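Local coordinates for protein putative dihydrodipicolinate synthase (Thermus thermophilus, PDB 2PCQ) that belongs to the dihydrodipicolinate synthase family, has a parallel (beta/alpha)8 TIM-barrel fold with added C-terminal helices, and forms an assembly of four chains, at residues L233-V238 against W266-P271; A106-Y111 against L136-A141; P7-R12 against R22-A27; L69-L74 against E78-E83; R202-L207 against F227-L232. All coordinates share one frame; numbering follows the deposited sequence.

Contact 1. Residues L233-V238 against W266-P271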
# COMPACT_ATOMS: atom_id res chain seq x y z
N LEU A 233 -14.41 -17.94 4.51
CA LEU A 233 -14.73 -17.34 5.79
C LEU A 233 -13.91 -16.07 6.02
O LEU A 233 -14.42 -15.08 6.54
CB LEU A 233 -14.48 -18.33 6.93
CG LEU A 233 -15.04 -17.95 8.31
CD1 LEU A 233 -16.55 -17.72 8.21
CD2 LEU A 233 -14.74 -19.06 9.31
N ALA A 234 -12.65 -16.10 5.61
CA ALA A 234 -11.78 -14.93 5.76
C ALA A 234 -12.32 -13.77 4.93
O ALA A 234 -12.23 -12.62 5.34
CB ALA A 234 -10.36 -15.27 5.32
N LYS A 235 -12.88 -14.09 3.77
CA LYS A 235 -13.44 -13.06 2.90
C LYS A 235 -14.77 -12.54 3.45
O LYS A 235 -15.08 -11.36 3.31
CB LYS A 235 -13.65 -13.61 1.48
CG LYS A 235 -12.36 -13.93 0.75
CD LYS A 235 -12.64 -14.66 -0.57
CE LYS A 235 -11.35 -14.96 -1.32
NZ LYS A 235 -11.59 -15.81 -2.50
N GLY A 236 -15.54 -13.43 4.07
CA GLY A 236 -16.83 -13.04 4.61
C GLY A 236 -16.79 -12.35 5.97
O GLY A 236 -17.75 -11.69 6.36
N GLY A 237 -15.69 -12.52 6.70
CA GLY A 237 -15.57 -11.89 8.00
C GLY A 237 -16.64 -12.25 9.02
O GLY A 237 -17.23 -13.33 8.97
N VAL A 238 -16.90 -11.33 9.95
CA VAL A 238 -17.88 -11.56 11.00
C VAL A 238 -19.30 -11.86 10.52
O VAL A 238 -19.96 -12.75 11.06
CB VAL A 238 -17.91 -10.37 11.99
CG1 VAL A 238 -19.03 -10.56 13.02
CG2 VAL A 238 -16.57 -10.28 12.72
N TRP A 266 -22.82 -15.77 1.27
CA TRP A 266 -23.58 -16.92 1.76
C TRP A 266 -23.85 -17.98 0.71
O TRP A 266 -23.67 -19.17 0.97
CB TRP A 266 -24.90 -16.47 2.39
CG TRP A 266 -25.63 -17.62 3.02
CD1 TRP A 266 -26.86 -18.10 2.67
CD2 TRP A 266 -25.16 -18.45 4.09
NE1 TRP A 266 -27.19 -19.18 3.46
CE2 TRP A 266 -26.16 -19.42 4.34
CE3 TRP A 266 -23.99 -18.47 4.86
CZ2 TRP A 266 -26.03 -20.39 5.33
CZ3 TRP A 266 -23.86 -19.44 5.85
CH2 TRP A 266 -24.87 -20.39 6.08
N GLU A 267 -24.29 -17.56 -0.47
CA GLU A 267 -24.60 -18.50 -1.54
C GLU A 267 -23.41 -19.39 -1.90
O GLU A 267 -23.58 -20.57 -2.20
CB GLU A 267 -25.09 -17.74 -2.77
CG GLU A 267 -25.42 -18.63 -3.96
CD GLU A 267 -26.21 -17.89 -5.03
OE1 GLU A 267 -25.77 -16.80 -5.45
OE2 GLU A 267 -27.26 -18.41 -5.45
N ARG A 268 -22.21 -18.82 -1.86
CA ARG A 268 -21.01 -19.59 -2.17
C ARG A 268 -20.57 -20.43 -0.98
O ARG A 268 -20.06 -21.53 -1.14
CB ARG A 268 -19.86 -18.66 -2.57
CG ARG A 268 -20.04 -17.95 -3.90
CD ARG A 268 -18.97 -16.89 -4.10
NE ARG A 268 -17.62 -17.45 -4.05
CZ ARG A 268 -16.51 -16.72 -4.05
NH1 ARG A 268 -16.59 -15.39 -4.09
NH2 ARG A 268 -15.32 -17.31 -4.01
N PHE A 269 -20.79 -19.91 0.22
CA PHE A 269 -20.38 -20.60 1.44
C PHE A 269 -21.27 -21.78 1.82
O PHE A 269 -20.78 -22.81 2.26
CB PHE A 269 -20.33 -19.61 2.60
CG PHE A 269 -19.56 -20.11 3.79
CD1 PHE A 269 -18.17 -20.21 3.74
CD2 PHE A 269 -20.21 -20.46 4.96
CE1 PHE A 269 -17.45 -20.65 4.84
CE2 PHE A 269 -19.50 -20.90 6.07
CZ PHE A 269 -18.11 -20.99 6.01
N LEU A 270 -22.58 -21.61 1.66
CA LEU A 270 -23.55 -22.65 2.02
C LEU A 270 -23.14 -24.06 1.59
O LEU A 270 -23.00 -24.95 2.43
CB LEU A 270 -24.93 -22.31 1.46
CG LEU A 270 -26.09 -23.29 1.71
CD1 LEU A 270 -26.28 -23.51 3.20
CD2 LEU A 270 -27.36 -22.74 1.08
N PRO A 271 -22.92 -24.29 0.28
CA PRO A 271 -22.53 -25.63 -0.16
C PRO A 271 -21.21 -26.12 0.43
O PRO A 271 -21.03 -27.32 0.65
CB PRO A 271 -22.49 -25.50 -1.68
CG PRO A 271 -22.16 -24.05 -1.89
CD PRO A 271 -23.03 -23.37 -0.87
O HOH W 1 -13.65 -13.94 -4.40
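Phe269 reaches across from helix 266-278 to Leu233 on helix 216-247, and these two residues bury more surface here than any other pair. With its CG anti to the backbone N (chi1 -163°), the phenylalanine ring is swung over to the other helix. Its CZ ends 4.2 Å from Leu233 CD1, and its CE1 lies 4.1 Å from Leu233 N. The ring therefore meets both the side chain and the main chain of the leucine, whose N lies obliquely to it. Leu233 CA and Phe269 CA, the nearest pair, are 7.8 Å apart, and the ring fills the interface between them. Both helices follow the last strand of the TIM barrel, 191-193, so the contact joins two C-terminal helices of the chain rather than helix to sheet. Leu229 and Leu199 also touch Phe269, while Leu233 packs on Ala196. Further out, toward solvent, two long basic side chains converge: Lys235 NZ comes to 4.3 Å from Arg268 NH2. A water molecule joins them, accepting from Arg268 NH1 at 3.3 Å, in the plane of the guanidinium at its edge, and more weakly from Lys235 NZ at 3.4 Å. Lys235 also forms a salt bridge with Asp231 one turn earlier, and that carboxylate probably offsets part of the positive charge collected at this solvent-exposed margin.

Contact 2. Residues A106-Y111 against L136-A141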
# COMPACT_ATOMS: atom_id res chain seq x y z
N ALA A 106 8.56 4.40 20.74
CA ALA A 106 8.92 3.40 21.75
C ALA A 106 7.75 3.16 22.70
O ALA A 106 7.84 2.30 23.58
CB ALA A 106 10.15 3.86 22.52
N GLY A 107 6.68 3.92 22.53
CA GLY A 107 5.50 3.76 23.37
C GLY A 107 4.88 2.38 23.17
O GLY A 107 4.09 1.92 24.00
N LEU A 108 5.22 1.73 22.06
CA LEU A 108 4.70 0.39 21.78
C LEU A 108 5.20 -0.57 22.84
O LEU A 108 4.43 -1.37 23.38
CB LEU A 108 5.17 -0.09 20.41
CG LEU A 108 4.75 -1.52 20.03
CD1 LEU A 108 3.24 -1.60 19.88
CD2 LEU A 108 5.43 -1.93 18.74
N LEU A 109 6.50 -0.50 23.13
CA LEU A 109 7.10 -1.37 24.14
C LEU A 109 6.57 -0.99 25.52
O LEU A 109 6.28 -1.87 26.33
CB LEU A 109 8.63 -1.23 24.11
CG LEU A 109 9.30 -1.55 22.77
CD1 LEU A 109 10.80 -1.32 22.88
CD2 LEU A 109 9.00 -2.99 22.38
N ARG A 110 6.43 0.31 25.77
CA ARG A 110 5.92 0.76 27.06
C ARG A 110 4.51 0.22 27.29
O ARG A 110 4.15 -0.14 28.41
CB ARG A 110 5.89 2.29 27.13
CG ARG A 110 7.26 2.95 27.12
CD ARG A 110 7.19 4.38 27.64
NE ARG A 110 6.44 5.29 26.77
CZ ARG A 110 6.93 5.84 25.66
NH1 ARG A 110 8.18 5.59 25.29
NH2 ARG A 110 6.18 6.66 24.94
N TYR A 111 3.72 0.18 26.23
CA TYR A 111 2.34 -0.31 26.32
C TYR A 111 2.31 -1.77 26.78
O TYR A 111 1.68 -2.10 27.78
CB TYR A 111 1.65 -0.18 24.95
CG TYR A 111 0.18 -0.55 24.96
CD1 TYR A 111 -0.75 0.24 25.63
CD2 TYR A 111 -0.27 -1.68 24.29
CE1 TYR A 111 -2.11 -0.10 25.64
CE2 TYR A 111 -1.62 -2.03 24.30
CZ TYR A 111 -2.53 -1.24 24.98
OH TYR A 111 -3.86 -1.58 24.98
N LEU A 136 8.88 -7.02 13.72
CA LEU A 136 9.51 -8.20 14.27
C LEU A 136 10.56 -7.75 15.29
O LEU A 136 10.84 -8.46 16.26
CB LEU A 136 10.15 -9.04 13.15
CG LEU A 136 9.14 -9.68 12.19
CD1 LEU A 136 9.86 -10.36 11.03
CD2 LEU A 136 8.28 -10.67 12.95
N GLU A 137 11.13 -6.57 15.08
CA GLU A 137 12.13 -6.03 16.02
C GLU A 137 11.48 -5.86 17.39
O GLU A 137 12.08 -6.16 18.41
CB GLU A 137 12.66 -4.67 15.56
CG GLU A 137 13.56 -4.68 14.33
CD GLU A 137 12.83 -5.07 13.05
OE1 GLU A 137 11.62 -4.77 12.92
OE2 GLU A 137 13.48 -5.67 12.16
N ALA A 138 10.24 -5.36 17.40
CA ALA A 138 9.52 -5.15 18.64
C ALA A 138 9.17 -6.49 19.29
O ALA A 138 9.28 -6.65 20.50
CB ALA A 138 8.25 -4.35 18.38
N VAL A 139 8.76 -7.46 18.47
CA VAL A 139 8.42 -8.78 18.99
C VAL A 139 9.65 -9.40 19.67
O VAL A 139 9.53 -9.99 20.74
CB VAL A 139 7.94 -9.73 17.87
CG1 VAL A 139 7.66 -11.12 18.45
CG2 VAL A 139 6.67 -9.17 17.21
N GLU A 140 10.81 -9.25 19.05
CA GLU A 140 12.04 -9.80 19.61
C GLU A 140 12.45 -9.10 20.91
O GLU A 140 12.99 -9.72 21.82
CB GLU A 140 13.17 -9.74 18.58
CG GLU A 140 14.51 -10.25 19.13
CD GLU A 140 15.48 -10.64 18.03
OE1 GLU A 140 15.41 -10.06 16.93
OE2 GLU A 140 16.33 -11.52 18.28
N ALA A 141 12.17 -7.81 21.00
CA ALA A 141 12.50 -7.05 22.20
C ALA A 141 11.58 -7.44 23.35
O ALA A 141 12.00 -7.46 24.51
CB ALA A 141 12.39 -5.55 21.93
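Ala106 O receives two amides at the start of helix 107-118: Arg110 N at 3.3 Å and, weakly, Leu109 N at 3.1 Å, the latter from the leucine that touches both Ala138 and Ala141 of helix 136-142. Leu109 sets out alongside the partner helix rather than at it. Its CG lies anti to the carbonyl carbon (chi1 -58°), and the CD2 branch then closes the distance, lying 4.3 Å from Ala138 CB and equally far from Ala141 CB. The same methyl passes 4.1 Å from Ala138 O. Leu108 points more directly across, and its CD2 meets Ala138 CB at 3.7 Å, so the Ala138 methyl receives a branch from each of two consecutive leucines. Leu108 also touches Pro96 and Leu134. The helix axes approach to 10.7 Å and are inclined by 38°, running in roughly the same direction, as neighbouring outer helices of a TIM barrel do. All the side-chain atoms that meet are methyl carbons, without a directional polar bond between the two segments, so the pairing probably rests on shape and apolar burial, with part of it open to solvent.

Contact 3. Residues P7-R12 against R22-A27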
# COMPACT_ATOMS: atom_id res chain seq x y z
N PRO A 7 -17.76 -15.41 18.47
CA PRO A 7 -18.38 -14.11 18.21
C PRO A 7 -19.18 -13.66 19.42
O PRO A 7 -19.50 -14.47 20.30
CB PRO A 7 -19.25 -14.38 16.99
CG PRO A 7 -19.65 -15.80 17.17
CD PRO A 7 -18.36 -16.46 17.62
N THR A 8 -19.49 -12.37 19.49
CA THR A 8 -20.28 -11.83 20.58
C THR A 8 -21.65 -11.51 19.98
O THR A 8 -21.77 -10.64 19.12
CB THR A 8 -19.65 -10.54 21.15
OG1 THR A 8 -18.35 -10.84 21.66
CG2 THR A 8 -20.52 -9.99 22.28
N PRO A 9 -22.69 -12.24 20.42
CA PRO A 9 -24.06 -12.07 19.94
C PRO A 9 -24.76 -10.75 20.26
O PRO A 9 -24.67 -10.25 21.37
CB PRO A 9 -24.80 -13.25 20.58
CG PRO A 9 -23.72 -14.25 20.86
CD PRO A 9 -22.60 -13.38 21.35
N PHE A 10 -25.44 -10.21 19.25
CA PHE A 10 -26.24 -9.00 19.35
C PHE A 10 -27.55 -9.40 18.67
O PHE A 10 -27.52 -10.24 17.77
CB PHE A 10 -25.64 -7.83 18.54
CG PHE A 10 -24.32 -7.33 19.06
CD1 PHE A 10 -24.25 -6.56 20.21
CD2 PHE A 10 -23.13 -7.63 18.38
CE1 PHE A 10 -23.02 -6.09 20.69
CE2 PHE A 10 -21.91 -7.17 18.84
CZ PHE A 10 -21.85 -6.40 20.00
N ASP A 11 -28.68 -8.84 19.09
CA ASP A 11 -29.92 -9.16 18.39
C ASP A 11 -29.89 -8.29 17.14
O ASP A 11 -28.92 -7.56 16.93
CB ASP A 11 -31.16 -8.86 19.24
CG ASP A 11 -31.20 -7.42 19.75
OD1 ASP A 11 -30.77 -6.51 19.02
OD2 ASP A 11 -31.69 -7.22 20.88
N ARG A 12 -30.94 -8.34 16.32
CA ARG A 12 -30.98 -7.54 15.10
C ARG A 12 -30.89 -6.03 15.33
O ARG A 12 -30.43 -5.30 14.45
CB ARG A 12 -32.25 -7.86 14.31
CG ARG A 12 -32.18 -9.15 13.51
CD ARG A 12 -33.50 -9.46 12.82
NE ARG A 12 -33.44 -10.68 12.02
CZ ARG A 12 -32.78 -10.79 10.88
NH1 ARG A 12 -32.10 -9.76 10.39
NH2 ARG A 12 -32.79 -11.94 10.22
N ARG A 22 -23.50 -16.71 26.50
CA ARG A 22 -23.20 -17.82 27.41
C ARG A 22 -23.53 -19.17 26.78
O ARG A 22 -22.75 -20.12 26.89
CB ARG A 22 -23.99 -17.64 28.71
CG ARG A 22 -23.77 -18.73 29.73
CD ARG A 22 -24.43 -18.40 31.07
NE ARG A 22 -25.83 -18.02 30.93
CZ ARG A 22 -26.28 -16.77 31.03
NH1 ARG A 22 -25.44 -15.77 31.28
NH2 ARG A 22 -27.58 -16.51 30.88
N GLU A 23 -24.67 -19.26 26.10
CA GLU A 23 -25.07 -20.51 25.47
C GLU A 23 -24.12 -20.89 24.34
O GLU A 23 -23.78 -22.05 24.17
CB GLU A 23 -26.49 -20.39 24.91
CG GLU A 23 -27.07 -21.71 24.42
CD GLU A 23 -28.43 -21.55 23.78
OE1 GLU A 23 -29.28 -20.83 24.35
OE2 GLU A 23 -28.65 -22.15 22.70
N LEU A 24 -23.70 -19.89 23.57
CA LEU A 24 -22.78 -20.12 22.46
C LEU A 24 -21.46 -20.67 22.97
O LEU A 24 -20.92 -21.63 22.42
CB LEU A 24 -22.54 -18.82 21.70
CG LEU A 24 -21.63 -18.90 20.48
CD1 LEU A 24 -22.29 -19.78 19.42
CD2 LEU A 24 -21.38 -17.50 19.94
N ALA A 25 -20.92 -20.05 24.02
CA ALA A 25 -19.65 -20.48 24.59
C ALA A 25 -19.73 -21.92 25.09
O ALA A 25 -18.80 -22.71 24.89
CB ALA A 25 -19.25 -19.55 25.72
N GLN A 26 -20.84 -22.27 25.73
CA GLN A 26 -21.03 -23.61 26.28
C GLN A 26 -21.19 -24.67 25.19
O GLN A 26 -20.85 -25.84 25.40
CB GLN A 26 -22.26 -23.64 27.19
CG GLN A 26 -22.18 -22.66 28.36
CD GLN A 26 -23.44 -22.64 29.21
OE1 GLN A 26 -24.56 -22.56 28.70
NE2 GLN A 26 -23.26 -22.72 30.53
N ALA A 27 -21.69 -24.27 24.03
CA ALA A 27 -21.89 -25.19 22.92
C ALA A 27 -20.61 -25.48 22.15
O ALA A 27 -20.50 -26.50 21.48
CB ALA A 27 -22.95 -24.65 21.98
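The puckered rings of Pro7 and Pro9 are the ring groups of this contact, and one methyl, Leu24 CD2, touches both. No aromatic ring takes part. At Pro7 the methyl meets two ring carbons, with Leu24 CD2 3.7 Å from Pro7 CG and 3.9 Å from Pro7 CD, and the two side chains cross at about a right angle. At Pro9 the approach is slanting and looser, Pro9 CG lying 4.1 Å from Leu24 CD2. The carbonyl of Pro7 comes up to the same branch, its O being 3.6 Å from Leu24 CD2, and thus carbons of both rings and a backbone oxygen meet the methyl from the loop side. Leu24 gets there because its CG is anti to the backbone N (chi1 -178°), which carries the branch point away from helix 18-28 toward the loop. The loop itself is extended. Pro9 CB is directed at the helix, whereas that of Thr8, between the prolines, turns away, and Thr8 bonds through OG1 to Gly42 O. Thr8 O in turn accepts from Lys242 NZ of helix 216-247, which also touches Pro7, and Pro9 is tied by its backbone to Asp17. All three touching residues are buried. The arrangement is that of a beta-alpha connection in a TIM barrel: the chain leaves the C-terminal end of strand 2-6, runs out through the prolines, and folds back so that the loop lies against the helix it leads into.

Contact 4. Residues L69-L74 against E78-E83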
# COMPACT_ATOMS: atom_id res chain seq x y z
N LEU A 69 -7.73 -7.93 24.23
CA LEU A 69 -7.75 -6.58 24.77
C LEU A 69 -7.31 -5.63 23.67
O LEU A 69 -6.14 -5.60 23.27
CB LEU A 69 -6.83 -6.47 25.99
CG LEU A 69 -6.97 -5.18 26.81
CD1 LEU A 69 -6.44 -5.42 28.22
CD2 LEU A 69 -6.23 -4.05 26.14
N MSE A 70 -8.27 -4.86 23.17
CA MSE A 70 -7.98 -3.91 22.11
C MSE A 70 -8.38 -2.50 22.53
O MSE A 70 -9.54 -2.10 22.41
CB MSE A 70 -8.73 -4.31 20.85
CG MSE A 70 -8.50 -5.76 20.51
SE MSE A 70 -9.32 -6.23 18.86
CE MSE A 70 -9.17 -8.16 19.03
N GLU A 71 -7.40 -1.75 23.04
CA GLU A 71 -7.61 -0.38 23.49
C GLU A 71 -6.55 0.51 22.85
O GLU A 71 -5.55 0.02 22.32
CB GLU A 71 -7.51 -0.29 25.02
CG GLU A 71 -8.53 -1.12 25.79
CD GLU A 71 -9.97 -0.77 25.47
OE1 GLU A 71 -10.27 0.42 25.22
OE2 GLU A 71 -10.82 -1.69 25.47
N GLU A 72 -6.77 1.81 22.93
CA GLU A 72 -5.86 2.79 22.34
C GLU A 72 -4.87 3.35 23.36
O GLU A 72 -3.82 3.85 22.99
CB GLU A 72 -6.65 3.95 21.75
CG GLU A 72 -7.73 3.57 20.73
CD GLU A 72 -7.18 3.34 19.32
OE1 GLU A 72 -5.95 3.50 19.11
OE2 GLU A 72 -7.98 2.99 18.43
N THR A 73 -5.22 3.28 24.65
CA THR A 73 -4.35 3.82 25.70
C THR A 73 -4.31 2.96 26.96
O THR A 73 -5.16 2.10 27.17
CB THR A 73 -4.81 5.22 26.12
OG1 THR A 73 -6.08 5.13 26.79
CG2 THR A 73 -4.96 6.13 24.91
N LEU A 74 -3.31 3.21 27.80
CA LEU A 74 -3.17 2.47 29.04
C LEU A 74 -4.35 2.73 29.98
O LEU A 74 -4.88 1.80 30.57
CB LEU A 74 -1.84 2.82 29.72
CG LEU A 74 -0.63 2.21 29.00
CD1 LEU A 74 0.67 2.74 29.59
CD2 LEU A 74 -0.70 0.68 29.13
N GLU A 78 -6.51 -0.40 31.35
CA GLU A 78 -6.56 -0.82 32.75
C GLU A 78 -7.84 -1.55 33.15
O GLU A 78 -7.78 -2.62 33.74
CB GLU A 78 -6.31 0.39 33.66
CG GLU A 78 -7.44 0.74 34.62
CD GLU A 78 -7.03 1.79 35.63
OE1 GLU A 78 -7.89 2.20 36.44
OE2 GLU A 78 -5.85 2.20 35.62
N GLY A 79 -9.00 -0.97 32.83
CA GLY A 79 -10.25 -1.61 33.19
C GLY A 79 -10.45 -2.94 32.50
O GLY A 79 -10.91 -3.91 33.11
N ALA A 80 -10.11 -3.00 31.21
CA ALA A 80 -10.25 -4.22 30.44
C ALA A 80 -9.41 -5.33 31.07
O ALA A 80 -9.86 -6.47 31.18
CB ALA A 80 -9.82 -3.99 29.00
N LEU A 81 -8.19 -4.99 31.47
CA LEU A 81 -7.30 -5.97 32.08
C LEU A 81 -7.84 -6.45 33.43
O LEU A 81 -7.86 -7.65 33.69
CB LEU A 81 -5.90 -5.37 32.25
CG LEU A 81 -4.79 -6.30 32.76
CD1 LEU A 81 -3.43 -5.75 32.36
CD2 LEU A 81 -4.89 -6.45 34.28
N LEU A 82 -8.30 -5.52 34.27
CA LEU A 82 -8.83 -5.89 35.58
C LEU A 82 -10.02 -6.83 35.44
O LEU A 82 -10.16 -7.78 36.21
CB LEU A 82 -9.26 -4.64 36.36
CG LEU A 82 -8.15 -3.67 36.77
CD1 LEU A 82 -8.76 -2.50 37.55
CD2 LEU A 82 -7.12 -4.39 37.62
N GLU A 83 -10.87 -6.55 34.46
CA GLU A 83 -12.05 -7.36 34.19
C GLU A 83 -11.66 -8.77 33.76
O GLU A 83 -12.22 -9.76 34.25
CB GLU A 83 -12.90 -6.69 33.11
CG GLU A 83 -13.64 -5.45 33.59
CD GLU A 83 -14.01 -4.50 32.47
OE1 GLU A 83 -14.13 -4.95 31.31
OE2 GLU A 83 -14.19 -3.29 32.75
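Leu69, at the end of strand 66-69, lays its side chain against helix 74-87. CG stands anti to the backbone N (chi1 -169°), which brings both CG and CD1 to 3.8 Å from Ala80 CB. CD1 also reaches the next residue, lying 3.7 Å from Leu81 N and 4.1 Å from Leu81 CB. The small alanine thus lets the leucine nestle against the helix backbone. Beside it Glu71 points the same way, its OE2 4.3 Å from Ala80 CB, and has a weak, long ion pair with Arg52, which also bridges to Glu83. This is a beta-alpha connection of the TIM barrel, in which strand end and loop lie beside the first turns of the following helix. Thr73 occupies the N-cap, its side chain capping a backbone N early in the helix. In the first turn Glu78 N donates to Leu74 O at 2.8 Å, with an N-H...O angle of 148°. Glu78 is off-rotamer, with chi1 120° near an eclipsed position, although its chain is extended beyond CG, and its CB rests 3.7 Å from Leu74 O. Pro257 of the second subunit packs on Thr73 and Leu74.

Contact 5. Residues R202-L207 against F227-L232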
# COMPACT_ATOMS: atom_id res chain seq x y z
N ARG A 202 -13.21 -29.95 15.21
CA ARG A 202 -12.61 -31.28 15.17
C ARG A 202 -11.72 -31.48 13.95
O ARG A 202 -10.73 -32.20 14.01
CB ARG A 202 -13.70 -32.37 15.22
CG ARG A 202 -14.36 -32.52 16.60
CD ARG A 202 -15.46 -33.59 16.63
NE ARG A 202 -16.54 -33.28 15.70
CZ ARG A 202 -16.64 -33.77 14.47
NH1 ARG A 202 -15.73 -34.62 14.01
NH2 ARG A 202 -17.64 -33.39 13.69
N ALA A 203 -12.04 -30.81 12.85
CA ALA A 203 -11.24 -30.95 11.64
C ALA A 203 -9.86 -30.32 11.80
O ALA A 203 -8.85 -30.92 11.44
CB ALA A 203 -11.97 -30.32 10.45
N TYR A 204 -9.81 -29.10 12.33
CA TYR A 204 -8.54 -28.43 12.52
C TYR A 204 -7.70 -29.16 13.56
O TYR A 204 -6.47 -29.17 13.49
CB TYR A 204 -8.77 -26.96 12.89
CG TYR A 204 -9.20 -26.14 11.69
CD1 TYR A 204 -8.28 -25.77 10.71
CD2 TYR A 204 -10.55 -25.83 11.48
CE1 TYR A 204 -8.68 -25.11 9.55
CE2 TYR A 204 -10.96 -25.18 10.32
CZ TYR A 204 -10.02 -24.82 9.36
OH TYR A 204 -10.42 -24.19 8.21
N ARG A 205 -8.37 -29.78 14.53
CA ARG A 205 -7.68 -30.55 15.56
C ARG A 205 -7.03 -31.77 14.90
O ARG A 205 -5.88 -32.12 15.19
CB ARG A 205 -8.69 -31.03 16.61
CG ARG A 205 -8.12 -32.00 17.63
CD ARG A 205 -7.32 -31.26 18.68
NE ARG A 205 -5.91 -31.62 18.67
CZ ARG A 205 -5.00 -31.08 19.48
NH1 ARG A 205 -5.35 -30.15 20.36
NH2 ARG A 205 -3.74 -31.47 19.41
N ALA A 206 -7.77 -32.41 14.00
CA ALA A 206 -7.28 -33.58 13.29
C ALA A 206 -6.08 -33.23 12.42
O ALA A 206 -5.12 -34.00 12.32
CB ALA A 206 -8.40 -34.17 12.43
N LEU A 207 -6.13 -32.06 11.79
CA LEU A 207 -5.05 -31.61 10.93
C LEU A 207 -3.80 -31.41 11.78
O LEU A 207 -2.70 -31.83 11.41
CB LEU A 207 -5.44 -30.31 10.22
CG LEU A 207 -4.42 -29.60 9.31
CD1 LEU A 207 -3.68 -30.61 8.45
CD2 LEU A 207 -5.16 -28.59 8.44
N PHE A 227 -9.28 -25.83 3.01
CA PHE A 227 -8.92 -24.56 2.38
C PHE A 227 -10.12 -23.68 1.98
O PHE A 227 -10.17 -22.50 2.32
CB PHE A 227 -8.03 -24.78 1.16
CG PHE A 227 -7.69 -23.51 0.43
CD1 PHE A 227 -6.66 -22.69 0.88
CD2 PHE A 227 -8.44 -23.10 -0.67
CE1 PHE A 227 -6.38 -21.48 0.25
CE2 PHE A 227 -8.17 -21.89 -1.31
CZ PHE A 227 -7.14 -21.07 -0.85
N PRO A 228 -11.09 -24.24 1.22
CA PRO A 228 -12.25 -23.44 0.80
C PRO A 228 -13.02 -22.82 1.96
O PRO A 228 -13.45 -21.67 1.88
CB PRO A 228 -13.09 -24.46 0.02
CG PRO A 228 -12.05 -25.36 -0.57
CD PRO A 228 -11.13 -25.58 0.61
N LEU A 229 -13.19 -23.59 3.03
CA LEU A 229 -13.90 -23.12 4.22
C LEU A 229 -13.16 -21.93 4.84
O LEU A 229 -13.76 -20.89 5.11
CB LEU A 229 -14.01 -24.24 5.26
CG LEU A 229 -14.68 -23.85 6.59
CD1 LEU A 229 -16.19 -23.84 6.40
CD2 LEU A 229 -14.29 -24.82 7.70
N GLY A 230 -11.86 -22.10 5.06
CA GLY A 230 -11.07 -21.03 5.65
C GLY A 230 -10.91 -19.81 4.76
O GLY A 230 -10.92 -18.68 5.25
N ASP A 231 -10.77 -20.04 3.46
CA ASP A 231 -10.59 -18.97 2.49
C ASP A 231 -11.84 -18.10 2.37
O ASP A 231 -11.75 -16.88 2.42
CB ASP A 231 -10.26 -19.56 1.11
CG ASP A 231 -10.15 -18.49 0.03
OD1 ASP A 231 -9.21 -17.67 0.08
OD2 ASP A 231 -11.02 -18.47 -0.87
N LEU A 232 -13.00 -18.74 2.21
CA LEU A 232 -14.25 -18.00 2.09
C LEU A 232 -14.62 -17.29 3.38
O LEU A 232 -15.09 -16.15 3.35
CB LEU A 232 -15.39 -18.93 1.67
CG LEU A 232 -15.40 -19.32 0.20
CD1 LEU A 232 -16.47 -20.37 -0.05
CD2 LEU A 232 -15.64 -18.08 -0.66
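Tyr204 lies aslant to Leu229, its long side chain bridging from helix 201-212 to helix 216-247. The backbones are far apart, 10.4 Å between Tyr204 CA and Gly230 CA, and it is the length of the tyrosine that closes the gap. The side chain leaves its helix beside the partner; with CG anti to the carbonyl carbon (chi1 -75°), the ring's far end is brought to it. The Leu229 branch sits at the edge of the ring, near its plane: Leu229 CD2 is 4.3 Å from Tyr204 CE2 and 4.0 Å from Tyr204 OH. Leu229, with CG anti to its own amide nitrogen (chi1 177°), extends toward the tyrosine and also packs on Phe269 and Leu276 of helix 266-278. The hydroxyl also looks onto the main chain at Gly230, where Tyr204 OH stands 4.0 Å from Gly230 N, too far for a hydrogen bond, and 4.1 Å from Gly230 CA. With no side chain at Gly230, the hydroxyl comes close to the main chain there. Leu194, Ala196 and Leu226 also touch the tyrosine, and Tyr204, Leu229 and Gly230 are shielded from solvent. Such layering belongs to the C-terminal end of this family's TIM barrel, where the helix after the last strand, 191-193, is followed by a short turn and a long helix that packs against it.

In the fold
Contacts 1 and 5 form one continuous patch on helix 216-247: Phe269 CZ lies 3.5 Å from Leu229 CD1, and the contact centres are 13 Å apart. Contacts 2 and 4 also touch, through Tyr111, whose CD1 is 3.5 Å from Leu74 CD2, although their centres are 18 Å apart. These two pairs occupy opposite sides of the chain's centre, contacts 1 and 2 being 35 Å apart between centres. Contact 3 stands separately, its nearest atoms about 6 Å from contact 1. A potassium ion, bound at Ala143 and Val148, lies about 11 Å from the Ala141 side chain of contact 2. Contacts 1, 2 and 4 all touch the second subunit.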